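Local structure of uricase (Bacillus fastidiosus, 4R8X) at residues Asn38-Met43 / Ala86-Leu92. The protein probably catalyses the oxidation of urate by molecular oxygen to 5-hydroxyisourate, the first step of urate degradation to (S)-allantoin. Numbering follows the deposited sequence.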
loop_
_atom_site.group_PDB
_atom_site.type_symbol
_atom_site.label_atom_id
_atom_site.label_comp_id
_atom_site.label_asym_id
_atom_site.label_seq_id
_atom_site.Cartn_x
_atom_site.Cartn_y
_atom_site.Cartn_z
ATOM N N ASN D 38 -12.455 24.174 10.762
ATOM C CA ASN D 38 -13.366 23.015 10.832
ATOM C C ASN D 38 -14.470 22.982 9.769
ATOM O O ASN D 38 -15.533 22.388 9.981
ATOM C CB ASN D 38 -13.978 22.849 12.228
ATOM C CG ASN D 38 -12.968 22.375 13.264
ATOM O OD1 ASN D 38 -11.972 21.725 12.935
ATOM N ND2 ASN D 38 -13.223 22.700 14.534
ATOM N N THR D 39 -14.214 23.613 8.626
ATOM C CA THR D 39 -15.138 23.529 7.492
ATOM C C THR D 39 -15.385 22.070 7.129
ATOM O O THR D 39 -16.515 21.676 6.845
ATOM C CB THR D 39 -14.603 24.310 6.286
ATOM O OG1 THR D 39 -14.510 25.691 6.634
ATOM C CG2 THR D 39 -15.525 24.166 5.073
ATOM N N ILE D 40 -14.326 21.266 7.170
ATOM C CA ILE D 40 -14.471 19.825 7.177
ATOM C C ILE D 40 -13.872 19.323 8.484
ATOM O O ILE D 40 -12.742 19.678 8.847
ATOM C CB ILE D 40 -13.779 19.169 5.964
ATOM C CG1 ILE D 40 -14.422 19.659 4.666
ATOM C CG2 ILE D 40 -13.867 17.648 6.060
ATOM C CD1 ILE D 40 -13.604 19.376 3.411
ATOM N N PHE D 41 -14.663 18.537 9.208
ATOM C CA PHE D 41 -14.250 17.933 10.464
ATOM C C PHE D 41 -14.440 16.442 10.245
ATOM O O PHE D 41 -15.509 15.888 10.532
ATOM C CB PHE D 41 -15.162 18.464 11.582
ATOM C CG PHE D 41 -14.795 18.014 12.973
ATOM C CD1 PHE D 41 -13.715 18.569 13.633
ATOM C CD2 PHE D 41 -15.568 17.071 13.634
ATOM C CE1 PHE D 41 -13.400 18.178 14.939
ATOM C CE2 PHE D 41 -15.259 16.671 14.925
ATOM C CZ PHE D 41 -14.168 17.219 15.577
ATOM N N GLY D 42 -13.406 15.803 9.694
ATOM C CA GLY D 42 -13.516 14.423 9.257
ATOM C C GLY D 42 -12.484 13.502 9.866
ATOM O O GLY D 42 -11.369 13.916 10.183
ATOM N N MET D 43 -12.843 12.235 9.998
ATOM C CA MET D 43 -11.948 11.266 10.620
ATOM C C MET D 43 -12.325 9.847 10.233
ATOM O O MET D 43 -13.434 9.587 9.754
ATOM C CB MET D 43 -12.023 11.389 12.145
ATOM C CG MET D 43 -13.346 10.867 12.703
ATOM S SD MET D 43 -13.798 11.489 14.318
ATOM C CE MET D 43 -14.219 13.173 13.869
ATOM N N ALA D 86 -15.288 21.471 19.081
ATOM C CA ALA D 86 -14.368 21.816 17.991
ATOM C C ALA D 86 -13.117 20.957 17.946
ATOM O O ALA D 86 -12.223 21.231 17.142
ATOM C CB ALA D 86 -13.957 23.277 18.093
ATOM N N THR D 87 -13.040 19.930 18.788
ATOM C CA THR D 87 -11.820 19.123 18.886
ATOM C C THR D 87 -12.092 17.637 18.727
ATOM O O THR D 87 -13.188 17.147 19.005
ATOM C CB THR D 87 -11.056 19.319 20.228
ATOM O OG1 THR D 87 -11.732 18.623 21.288
ATOM C CG2 THR D 87 -10.912 20.792 20.565
ATOM N N LEU D 88 -11.075 16.918 18.269
ATOM C CA LEU D 88 -11.199 15.485 18.058
ATOM C C LEU D 88 -11.424 14.786 19.396
ATOM O O LEU D 88 -12.296 13.927 19.516
ATOM C CB LEU D 88 -9.940 14.949 17.381
ATOM C CG LEU D 88 -9.985 13.492 16.927
ATOM C CD1 LEU D 88 -11.188 13.224 16.029
ATOM C CD2 LEU D 88 -8.708 13.164 16.179
ATOM N N GLU D 89 -10.642 15.170 20.404
ATOM C CA GLU D 89 -10.768 14.576 21.731
ATOM C C GLU D 89 -12.134 14.841 22.350
ATOM O O GLU D 89 -12.692 13.972 23.017
ATOM C CB GLU D 89 -9.688 15.107 22.669
ATOM C CG GLU D 89 -8.262 14.814 22.248
ATOM C CD GLU D 89 -7.636 15.921 21.412
ATOM O OE1 GLU D 89 -6.397 16.007 21.411
ATOM O OE2 GLU D 89 -8.363 16.705 20.766
ATOM N N GLY D 90 -12.644 16.053 22.150
ATOM C CA GLY D 90 -13.978 16.410 22.600
ATOM C C GLY D 90 -15.017 15.515 21.971
ATOM O O GLY D 90 -15.872 14.968 22.661
ATOM N N PHE D 91 -14.934 15.334 20.653
ATOM C CA PHE D 91 -15.898 14.485 19.980
ATOM C C PHE D 91 -15.847 13.036 20.470
ATOM O O PHE D 91 -16.882 12.436 20.728
ATOM C CB PHE D 91 -15.692 14.525 18.471
ATOM C CG PHE D 91 -16.635 13.633 17.716
ATOM C CD1 PHE D 91 -18.006 13.843 17.786
ATOM C CD2 PHE D 91 -16.156 12.571 16.959
ATOM C CE1 PHE D 91 -18.886 13.017 17.106
ATOM C CE2 PHE D 91 -17.022 11.746 16.270
ATOM C CZ PHE D 91 -18.395 11.965 16.336
ATOM N N LEU D 92 -14.644 12.479 20.615
ATOM C CA LEU D 92 -14.514 11.094 21.043
ATOM C C LEU D 92 -15.073 10.878 22.453
ATOM O O LEU D 92 -15.763 9.888 22.704
ATOM C CB LEU D 92 -13.053 10.628 20.956
ATOM C CG LEU D 92 -12.420 10.634 19.562
ATOM C CD1 LEU D 92 -11.098 9.892 19.631
ATOM C CD2 LEU D 92 -13.339 10.034 18.484
HETATM O O HOH W 1 -10.435 20.676 15.037
#
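Met43, on the strand that begins at Ile40, packs against the first turn of the helix that starts at Leu88. Met43 SD lies 3.6 Å from Leu88 CD1, and Met43 CE packs 3.7 Å from Phe91 CD2; the sulfur sits 4.8 Å from the Phe91 ring centroid, an oblique Met-aromatic contact. Two residues earlier, Phe41 directs its ring edge at the helix start, with CZ 3.6 Å from Thr87 O and CE2 4.2 Å from Phe91 CB. Thr87 is the N-cap, its OG1 accepting from Gly90 N at 2.9 Å. At the polar margin, Asn38 ND2 donates to Ala86 O (3.2 Å) and also to Asn20 O, and a water donates to both Asn38 OD1 and Ala86 O, 2.8 Å from each. The contact joins the start of helix 88-102 to strand 40-50, part of the antiparallel sheet on which helices pack in the tunnelling fold (T-fold); Leu88 and Leu92 also touch strands 108-125 and 143-153. Apolar side chains of the strand meet the first helical turn, whereas direct and water-mediated hydrogen bonds tie the loop before the strand to the residue preceding the N-cap.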